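Local coordinates for AAC3-I (Uncultured bacterium, PDB 5HMN), which transfers an acetyl group from acetyl-coenzyme A to aminoglycoside antibiotics, probably at the 3-amino group, and so confers resistance, at the interface of chains A and B. Sequence-based numbering; all coordinates share one arbitrary frame. Chains: chain A/B, AAC3-I.

A two-fold GNAT dimer illustrates how each subunit can complete its neighbour by reaching into it at separate places. Contacts 1 and 2 are adjacent, their C-alpha centres about 7 Å apart, and share A:Tyr72 and B:Phe77: the first anchors the backbone of a chain B loop, the second receives its phenyl ring. The C-alpha centre of contact 3, where a C-terminal strand enters the partner's sheet, lies about 24 Å from that of contact 1 and 19 Å from that of contact 2. With symmetry repeating every contact, the subunits grip each other at well-separated points, which suggests, without proving, that the dimer is also the working form.

Contact 1: the interface of chains A and B. Residues chain A 44, 48, 72; chain B 75-77.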
ATOM      1  N   TYR A  44       8.370  10.734 -15.820  1.00 51.67           N
ATOM      2  CA  TYR A  44       7.510   9.936 -14.947  1.00 50.22           C
ATOM      3  C   TYR A  44       8.225   9.597 -13.645  1.00 41.46           C
ATOM      4  O   TYR A  44       7.671   9.759 -12.554  1.00 46.63           O
ATOM      5  CB  TYR A  44       7.066   8.654 -15.661  1.00 54.19           C
ATOM      6  CG  TYR A  44       6.274   7.688 -14.796  1.00 45.51           C
ATOM      7  CD1 TYR A  44       6.915   6.717 -14.038  1.00 46.61           C
ATOM      8  CD2 TYR A  44       4.887   7.743 -14.747  1.00 45.48           C
ATOM      9  CE1 TYR A  44       6.204   5.837 -13.254  1.00 47.80           C
ATOM     10  CE2 TYR A  44       4.163   6.863 -13.966  1.00 54.29           C
ATOM     11  CZ  TYR A  44       4.829   5.912 -13.222  1.00 51.34           C
ATOM     12  OH  TYR A  44       4.134   5.024 -12.433  1.00 44.35           O
ATOM     13  N   LEU A  48       7.396  11.099  -9.650  1.00 40.92           N
ATOM     14  CA  LEU A  48       7.188  10.120  -8.589  1.00 41.85           C
ATOM     15  C   LEU A  48       8.100  10.412  -7.399  1.00 46.81           C
ATOM     16  O   LEU A  48       7.692  10.292  -6.244  1.00 42.14           O
ATOM     17  CB  LEU A  48       7.431   8.704  -9.116  1.00 39.54           C
ATOM     18  CG  LEU A  48       7.244   7.561  -8.112  1.00 36.77           C
ATOM     19  CD1 LEU A  48       5.823   7.550  -7.555  1.00 39.89           C
ATOM     20  CD2 LEU A  48       7.580   6.225  -8.755  1.00 35.84           C
ATOM     21  N   TYR A  72       5.856   3.501   0.345  1.00 27.11           N
ATOM     22  CA  TYR A  72       4.777   4.466   0.149  1.00 27.34           C
ATOM     23  C   TYR A  72       4.218   4.898   1.495  1.00 29.94           C
ATOM     24  O   TYR A  72       3.877   4.059   2.329  1.00 33.83           O
ATOM     25  CB  TYR A  72       3.662   3.867  -0.713  1.00 28.35           C
ATOM     26  CG  TYR A  72       4.071   3.511  -2.131  1.00 27.38           C
ATOM     27  CD1 TYR A  72       4.634   2.279  -2.423  1.00 28.66           C
ATOM     28  CD2 TYR A  72       3.872   4.405  -3.177  1.00 33.42           C
ATOM     29  CE1 TYR A  72       5.008   1.949  -3.720  1.00 32.34           C
ATOM     30  CE2 TYR A  72       4.238   4.085  -4.473  1.00 40.17           C
ATOM     31  CZ  TYR A  72       4.807   2.857  -4.737  1.00 37.26           C
ATOM     32  OH  TYR A  72       5.170   2.534  -6.026  1.00 37.89           O
TER
ATOM     33  N   LYS B  75       1.538   4.222  -7.597  1.00 33.44           N
ATOM     34  CA  LYS B  75       2.244   4.406  -8.859  1.00 35.41           C
ATOM     35  C   LYS B  75       3.583   3.686  -8.830  1.00 37.64           C
ATOM     36  O   LYS B  75       4.442   4.008  -8.015  1.00 35.88           O
ATOM     37  CB  LYS B  75       2.465   5.890  -9.140  1.00 39.28           C
ATOM     38  CG  LYS B  75       1.192   6.688  -9.326  1.00 60.81           C
ATOM     39  CD  LYS B  75       1.486   8.181  -9.363  1.00 82.38           C
ATOM     40  CE  LYS B  75       2.838   8.475 -10.006  1.00 79.96           C
ATOM     41  NZ  LYS B  75       3.092   9.937 -10.146  1.00 81.20           N
ATOM     42  N   LYS B  76       3.761   2.718  -9.723  1.00 33.57           N
ATOM     43  CA  LYS B  76       4.953   1.877  -9.686  1.00 31.10           C
ATOM     44  C   LYS B  76       6.173   2.598 -10.248  1.00 40.09           C
ATOM     45  O   LYS B  76       6.057   3.532 -11.044  1.00 35.02           O
ATOM     46  CB  LYS B  76       4.713   0.567 -10.441  1.00 37.20           C
ATOM     47  CG  LYS B  76       3.629  -0.313  -9.819  1.00 39.30           C
ATOM     48  CD  LYS B  76       3.781  -0.418  -8.295  1.00 40.52           C
ATOM     49  CE  LYS B  76       5.057  -1.147  -7.889  1.00 32.37           C
ATOM     50  NZ  LYS B  76       5.121  -2.523  -8.447  1.00 37.09           N
ATOM     51  N   PHE B  77       7.345   2.149  -9.821  1.00 34.09           N
ATOM     52  CA  PHE B  77       8.602   2.806 -10.154  1.00 30.58           C
ATOM     53  C   PHE B  77       9.376   2.053 -11.227  1.00 31.49           C
ATOM     54  O   PHE B  77      10.204   2.637 -11.930  1.00 41.10           O
ATOM     55  CB  PHE B  77       9.454   2.951  -8.889  1.00 41.51           C
ATOM     56  CG  PHE B  77       9.482   1.705  -8.035  1.00 35.58           C
ATOM     57  CD1 PHE B  77       8.505   1.479  -7.072  1.00 36.91           C
ATOM     58  CD2 PHE B  77      10.473   0.756  -8.209  1.00 30.94           C
ATOM     59  CE1 PHE B  77       8.524   0.333  -6.297  1.00 32.35           C
ATOM     60  CE2 PHE B  77      10.502  -0.390  -7.436  1.00 42.35           C
ATOM     61  CZ  PHE B  77       9.525  -0.603  -6.479  1.00 42.42           C
TER
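The end of strand 67-75 of chain B, with the loop residues that follow it, runs across helix 42-49 and strand 64-75 of chain A, where two tyrosine hydroxyls catch successive backbone carbonyls. A:Tyr44 gives its phenol OH to B:Lys76 O at 2.8 Å. The acceptor lies at the edge of the tyrosine ring and in its plane, while the hydroxyl sits in the carbonyl plane on a lone pair, at a C=O...O angle of 142°. With CG anti to the backbone N (chi1 175°), the ring of A:Tyr44 is carried away from its helix towards this carbonyl. A:Tyr72 donates from OH to B:Lys75 O at 2.6 Å, but comes from above that carbonyl plane, 51° out of it. Between the two tyrosines A:Leu48 fills in with its branched end. Its CD2 rests 3.8 Å from CB of B:Phe77, and CD1 is 4.0 Å from CE of B:Lys75, whose aliphatic chain slides past the leucine in the opposite direction. The A:Tyr72 hydroxyl also meets the edge of the B:Phe77 ring, in its plane. Held through two successive main-chain oxygens, the loop is probably steadied against chain A, with B:Phe77 directed into it.

Contact 2: the interface of chains A and B. Residues chain A 18, 25, 35, 54, 70, 72, 87-88; chain B 77.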
ATOM      1  N   MET A  18      17.924   5.910  -9.529  1.00 37.01           N
ATOM      2  CA  MET A  18      16.739   5.065  -9.477  1.00 41.17           C
ATOM      3  C   MET A  18      16.824   3.957 -10.522  1.00 36.15           C
ATOM      4  O   MET A  18      16.454   2.814 -10.257  1.00 41.43           O
ATOM      5  CB  MET A  18      15.475   5.906  -9.688  1.00 36.82           C
ATOM      6  CG  MET A  18      14.181   5.144  -9.493  1.00 59.68           C
ATOM      7  SD  MET A  18      13.886   4.794  -7.755  1.00 78.03           S
ATOM      8  CE  MET A  18      12.864   3.334  -7.871  1.00 86.27           C
ATOM      9  N   PHE A  25      17.248  -4.434  -7.993  1.00 30.55           N
ATOM     10  CA  PHE A  25      16.015  -5.157  -7.695  1.00 28.00           C
ATOM     11  C   PHE A  25      15.856  -6.365  -8.616  1.00 36.15           C
ATOM     12  O   PHE A  25      15.555  -7.468  -8.158  1.00 33.65           O
ATOM     13  CB  PHE A  25      14.792  -4.236  -7.838  1.00 35.40           C
ATOM     14  CG  PHE A  25      14.594  -3.293  -6.678  1.00 39.12           C
ATOM     15  CD1 PHE A  25      15.087  -3.602  -5.423  1.00 46.86           C
ATOM     16  CD2 PHE A  25      13.907  -2.099  -6.846  1.00 47.04           C
ATOM     17  CE1 PHE A  25      14.905  -2.739  -4.356  1.00 35.43           C
ATOM     18  CE2 PHE A  25      13.722  -1.230  -5.782  1.00 50.31           C
ATOM     19  CZ  PHE A  25      14.220  -1.555  -4.534  1.00 31.85           C
ATOM     20  N   TYR A  35      11.770  -5.321 -14.009  1.00 42.02           N
ATOM     21  CA  TYR A  35      12.326  -4.113 -13.400  1.00 42.05           C
ATOM     22  C   TYR A  35      13.169  -3.266 -14.348  1.00 36.73           C
ATOM     23  O   TYR A  35      13.357  -2.075 -14.108  1.00 41.76           O
ATOM     24  CB  TYR A  35      13.156  -4.482 -12.167  1.00 40.53           C
ATOM     25  CG  TYR A  35      12.309  -4.899 -10.987  1.00 32.69           C
ATOM     26  CD1 TYR A  35      11.810  -3.957 -10.096  1.00 48.51           C
ATOM     27  CD2 TYR A  35      11.997  -6.236 -10.771  1.00 41.22           C
ATOM     28  CE1 TYR A  35      11.025  -4.335  -9.021  1.00 46.98           C
ATOM     29  CE2 TYR A  35      11.212  -6.624  -9.699  1.00 51.50           C
ATOM     30  CZ  TYR A  35      10.730  -5.669  -8.827  1.00 55.97           C
ATOM     31  OH  TYR A  35       9.951  -6.045  -7.757  1.00 52.22           O
ATOM     32  N   PHE A  54       5.855   8.916  -1.938  1.00 36.53           N
ATOM     33  CA  PHE A  54       6.827   7.915  -2.385  1.00 32.46           C
ATOM     34  C   PHE A  54       8.191   8.118  -1.734  1.00 34.54           C
ATOM     35  O   PHE A  54       8.681   9.241  -1.633  1.00 37.54           O
ATOM     36  CB  PHE A  54       6.970   7.937  -3.911  1.00 37.84           C
ATOM     37  CG  PHE A  54       7.885   6.865  -4.447  1.00 34.66           C
ATOM     38  CD1 PHE A  54       7.505   5.534  -4.415  1.00 39.70           C
ATOM     39  CD2 PHE A  54       9.127   7.189  -4.977  1.00 40.06           C
ATOM     40  CE1 PHE A  54       8.338   4.540  -4.905  1.00 34.33           C
ATOM     41  CE2 PHE A  54       9.967   6.203  -5.470  1.00 35.61           C
ATOM     42  CZ  PHE A  54       9.573   4.873  -5.433  1.00 35.65           C
ATOM     43  N   ALA A  70      12.015   0.688  -1.630  1.00 25.21           N
ATOM     44  CA  ALA A  70      10.945   1.541  -2.138  1.00 30.38           C
ATOM     45  C   ALA A  70       9.729   1.436  -1.222  1.00 34.28           C
ATOM     46  O   ALA A  70       9.287   0.333  -0.895  1.00 29.21           O
ATOM     47  CB  ALA A  70      10.575   1.152  -3.559  1.00 26.05           C
ATOM     48  N   TYR A  72       5.856   3.501   0.345  1.00 27.11           N
ATOM     49  CA  TYR A  72       4.777   4.466   0.149  1.00 27.34           C
ATOM     50  C   TYR A  72       4.218   4.898   1.495  1.00 29.94           C
ATOM     51  O   TYR A  72       3.877   4.059   2.329  1.00 33.83           O
ATOM     52  CB  TYR A  72       3.662   3.867  -0.713  1.00 28.35           C
ATOM     53  CG  TYR A  72       4.071   3.511  -2.131  1.00 27.38           C
ATOM     54  CD1 TYR A  72       4.634   2.279  -2.423  1.00 28.66           C
ATOM     55  CD2 TYR A  72       3.872   4.405  -3.177  1.00 33.42           C
ATOM     56  CE1 TYR A  72       5.008   1.949  -3.720  1.00 32.34           C
ATOM     57  CE2 TYR A  72       4.238   4.085  -4.473  1.00 40.17           C
ATOM     58  CZ  TYR A  72       4.807   2.857  -4.737  1.00 37.26           C
ATOM     59  OH  TYR A  72       5.170   2.534  -6.026  1.00 37.89           O
ATOM     60  N   TYR A  87       7.260  -1.521  -0.105  1.00 30.20           N
ATOM     61  CA  TYR A  87       6.858  -2.313  -1.252  1.00 29.75           C
ATOM     62  C   TYR A  87       7.949  -3.301  -1.645  1.00 36.90           C
ATOM     63  O   TYR A  87       7.704  -4.501  -1.680  1.00 34.20           O
ATOM     64  CB  TYR A  87       6.504  -1.426  -2.447  1.00 30.19           C
ATOM     65  CG  TYR A  87       5.765  -2.191  -3.526  1.00 27.29           C
ATOM     66  CD1 TYR A  87       4.375  -2.228  -3.553  1.00 36.50           C
ATOM     67  CD2 TYR A  87       6.458  -2.907  -4.498  1.00 33.63           C
ATOM     68  CE1 TYR A  87       3.699  -2.944  -4.533  1.00 46.65           C
ATOM     69  CE2 TYR A  87       5.794  -3.619  -5.475  1.00 36.61           C
ATOM     70  CZ  TYR A  87       4.417  -3.637  -5.492  1.00 38.34           C
ATOM     71  OH  TYR A  87       3.761  -4.355  -6.469  1.00 51.97           O
ATOM     72  N   ASP A  88       9.141  -2.789  -1.950  1.00 34.56           N
ATOM     73  CA  ASP A  88      10.275  -3.621  -2.354  1.00 41.59           C
ATOM     74  C   ASP A  88      11.504  -3.322  -1.492  1.00 27.49           C
ATOM     75  O   ASP A  88      11.776  -2.170  -1.169  1.00 27.70           O
ATOM     76  CB  ASP A  88      10.632  -3.397  -3.834  1.00 43.92           C
ATOM     77  CG  ASP A  88       9.708  -4.138  -4.801  1.00 48.08           C
ATOM     78  OD1 ASP A  88       9.177  -5.200  -4.462  1.00 48.22           O
ATOM     79  OD2 ASP A  88       9.521  -3.665  -5.939  1.00 48.52           O
TER
ATOM     80  N   PHE B  77       7.345   2.149  -9.821  1.00 34.09           N
ATOM     81  CA  PHE B  77       8.602   2.806 -10.154  1.00 30.58           C
ATOM     82  C   PHE B  77       9.376   2.053 -11.227  1.00 31.49           C
ATOM     83  O   PHE B  77      10.204   2.637 -11.930  1.00 41.10           O
ATOM     84  CB  PHE B  77       9.454   2.951  -8.889  1.00 41.51           C
ATOM     85  CG  PHE B  77       9.482   1.705  -8.035  1.00 35.58           C
ATOM     86  CD1 PHE B  77       8.505   1.479  -7.072  1.00 36.91           C
ATOM     87  CD2 PHE B  77      10.473   0.756  -8.209  1.00 30.94           C
ATOM     88  CE1 PHE B  77       8.524   0.333  -6.297  1.00 32.35           C
ATOM     89  CE2 PHE B  77      10.502  -0.390  -7.436  1.00 42.35           C
ATOM     90  CZ  PHE B  77       9.525  -0.603  -6.479  1.00 42.42           C
TER
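B:Phe77 reaches from its loop into a largely apolar pocket of chain A and buries 120 Å² there, against 13 Å² for A:Met18 and 10 Å² for A:Ala70. Its CG stands between the backbone N and the carbonyl carbon (chi1 44°), a crowded position that the surrounding contacts appear to support. A:Ala70, on strand 64-75, sets its methyl over the face of the phenyl ring, CB 3.9 Å from the centroid in a CH-pi contact. From helix 15-28 comes A:Met18, crossing the phenylalanine at about a right angle; a bend at chi2 (73°) directs the terminal methyl inward, and CE lies 3.5 Å from CD2 of the ring. Two further aromatic side chains meet the same side of the ring as the alanine and methionine, each crossing it nearly perpendicularly. A:Phe25 CE2 approaches ring atom CE2 at 3.7 Å, and A:Phe54 CE1 approaches CD1 at 3.8 Å, so the phenyl group is braced at opposite parts of its rim. Beyond its far end stands the carboxylate of A:Asp88, with CG at the edge and in plane, and the two planes turned 88° apart. Behind it, a second-shell residue positions this acid: A:Tyr35 donates from its phenol OH to A:Asp88 OD2 at 3.0 Å, arriving from above the carboxylate plane.

Contact 3: the interface of chains A and B. Residues chain A 124, 126, 134, 138, 143, 145; chain B 147, 149.
Strand 142-152 of chain B pairs antiparallel with strand 119-124 of chain A on one side and with the chain A copy of strand 142-152 on the other, while helix 131-140 of chain A packs against the side chains. B:Leu147 and A:Ala124 are joined by reciprocal backbone bonds: A:Ala124 N to B:Leu147 O at 2.5 Å and B:Leu147 N to A:Ala124 O at 2.7 Å, both nearly straight. The leucine fork is packed on either branch. Its CD1 meets the CD1 methyl of A:Ile134 at 3.6 Å, the two side chains crossing at about a right angle, whereas CD2 lies 3.5 Å from CG of A:Glu145, which runs alongside and points the same way. A:Arg143 crosses the leucine on a slant, touching it with CD, and its bend at chi3 (41°) also brings NH1 of the guanidinium close to the leucine CD1. A:Arg143 CB stands off one face of the B:Phe149 ring, out towards CE1 (3.5 Å), while A:Ala124 CB lies nearer the ring plane, beside CE2 (3.5 Å). A:Ser138 OG comes beside that same CE1, itself tied back by donating to A:Ile134 O at 2.6 Å within the helix. By placing its C-terminal strand between two strands of the partner, each subunit completes the other's sheet, an exchange familiar in GNAT enzymes that would lock the dimer together.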
ATOM      1  N   ALA A 124       5.548 -10.082   3.693  1.00 51.35           N
ATOM      2  CA  ALA A 124       6.593 -11.035   3.365  1.00 48.79           C
ATOM      3  C   ALA A 124       5.990 -12.236   2.658  1.00 67.93           C
ATOM      4  O   ALA A 124       5.058 -12.863   3.162  1.00 58.04           O
ATOM      5  CB  ALA A 124       7.338 -11.468   4.613  1.00 57.61           C
ATOM      6  N   THR A 126       5.893 -16.099   1.450  1.00 81.72           N
ATOM      7  CA  THR A 126       6.152 -17.259   2.322  1.00 89.71           C
ATOM      8  C   THR A 126       7.024 -18.434   1.847  1.00103.20           C
ATOM      9  O   THR A 126       7.477 -19.232   2.668  1.00102.31           O
ATOM     10  CB  THR A 126       4.827 -17.846   2.853  1.00 93.28           C
ATOM     11  OG1 THR A 126       3.847 -17.843   1.808  1.00 92.44           O
ATOM     12  CG2 THR A 126       4.313 -17.025   4.026  1.00 97.03           C
ATOM     13  N   ILE A 134      12.027 -13.118   6.054  1.00 46.20           N
ATOM     14  CA  ILE A 134      11.156 -13.402   7.189  1.00 59.56           C
ATOM     15  C   ILE A 134      11.927 -13.348   8.506  1.00 46.49           C
ATOM     16  O   ILE A 134      11.422 -12.836   9.503  1.00 52.29           O
ATOM     17  CB  ILE A 134      10.475 -14.774   7.046  1.00 59.24           C
ATOM     18  CG1 ILE A 134       9.682 -14.833   5.741  1.00 64.42           C
ATOM     19  CG2 ILE A 134       9.560 -15.050   8.231  1.00 53.58           C
ATOM     20  CD1 ILE A 134       8.938 -16.130   5.542  1.00 64.92           C
ATOM     21  N   SER A 138      10.964 -10.659  11.253  1.00 39.53           N
ATOM     22  CA  SER A 138      10.518 -11.188  12.547  1.00 44.86           C
ATOM     23  C   SER A 138      11.263 -10.537  13.711  1.00 50.53           C
ATOM     24  O   SER A 138      10.728 -10.421  14.817  1.00 53.39           O
ATOM     25  CB  SER A 138      10.697 -12.706  12.601  1.00 47.58           C
ATOM     26  OG  SER A 138       9.932 -13.344  11.594  1.00 48.26           O
ATOM     27  N   ARG A 143       4.780 -10.527  13.598  1.00 45.85           N
ATOM     28  CA  ARG A 143       4.270 -11.318  12.485  1.00 43.16           C
ATOM     29  C   ARG A 143       2.801 -11.684  12.650  1.00 47.73           C
ATOM     30  O   ARG A 143       2.362 -12.080  13.733  1.00 52.54           O
ATOM     31  CB  ARG A 143       5.106 -12.595  12.318  1.00 59.86           C
ATOM     32  CG  ARG A 143       4.341 -13.785  11.761  1.00 71.85           C
ATOM     33  CD  ARG A 143       5.265 -14.795  11.097  1.00 68.25           C
ATOM     34  NE  ARG A 143       6.498 -15.001  11.851  1.00 70.77           N
ATOM     35  CZ  ARG A 143       7.457 -15.848  11.494  1.00 75.77           C
ATOM     36  NH1 ARG A 143       7.325 -16.579  10.394  1.00 78.62           N
ATOM     37  NH2 ARG A 143       8.549 -15.966  12.236  1.00 83.00           N
ATOM     38  N   GLU A 145      -0.308 -13.742  10.111  1.00 50.34           N
ATOM     39  CA  GLU A 145      -0.601 -14.436   8.861  1.00 46.33           C
ATOM     40  C   GLU A 145      -1.903 -13.945   8.243  1.00 46.36           C
ATOM     41  O   GLU A 145      -2.975 -14.081   8.835  1.00 49.43           O
ATOM     42  CB  GLU A 145      -0.660 -15.948   9.100  1.00 57.19           C
ATOM     43  CG  GLU A 145       0.684 -16.545   9.481  1.00 62.53           C
ATOM     44  CD  GLU A 145       0.563 -17.830  10.268  1.00 92.03           C
ATOM     45  OE1 GLU A 145      -0.430 -18.563  10.071  1.00 96.06           O
ATOM     46  OE2 GLU A 145       1.466 -18.103  11.090  1.00 96.50           O
TER
ATOM     47  N   LEU B 147       2.947 -13.283   4.723  1.00 44.58           N
ATOM     48  CA  LEU B 147       3.203 -12.848   6.090  1.00 43.76           C
ATOM     49  C   LEU B 147       3.169 -11.327   6.193  1.00 44.89           C
ATOM     50  O   LEU B 147       3.754 -10.627   5.371  1.00 40.63           O
ATOM     51  CB  LEU B 147       4.552 -13.373   6.574  1.00 42.15           C
ATOM     52  CG  LEU B 147       4.609 -14.864   6.893  1.00 47.64           C
ATOM     53  CD1 LEU B 147       5.966 -15.237   7.457  1.00 45.88           C
ATOM     54  CD2 LEU B 147       3.508 -15.219   7.872  1.00 64.44           C
ATOM     55  N   PHE B 149       4.012  -7.964   8.548  1.00 39.77           N
ATOM     56  CA  PHE B 149       4.837  -7.510   9.664  1.00 40.06           C
ATOM     57  C   PHE B 149       4.598  -6.039   9.996  1.00 39.47           C
ATOM     58  O   PHE B 149       4.636  -5.180   9.116  1.00 37.94           O
ATOM     59  CB  PHE B 149       6.319  -7.729   9.357  1.00 38.94           C
ATOM     60  CG  PHE B 149       6.726  -9.173   9.315  1.00 41.57           C
ATOM     61  CD1 PHE B 149       7.213  -9.798  10.447  1.00 42.74           C
ATOM     62  CD2 PHE B 149       6.627  -9.906   8.140  1.00 44.53           C
ATOM     63  CE1 PHE B 149       7.595 -11.124  10.414  1.00 44.44           C
ATOM     64  CE2 PHE B 149       7.004 -11.236   8.104  1.00 40.99           C
ATOM     65  CZ  PHE B 149       7.489 -11.841   9.241  1.00 43.56           C
TER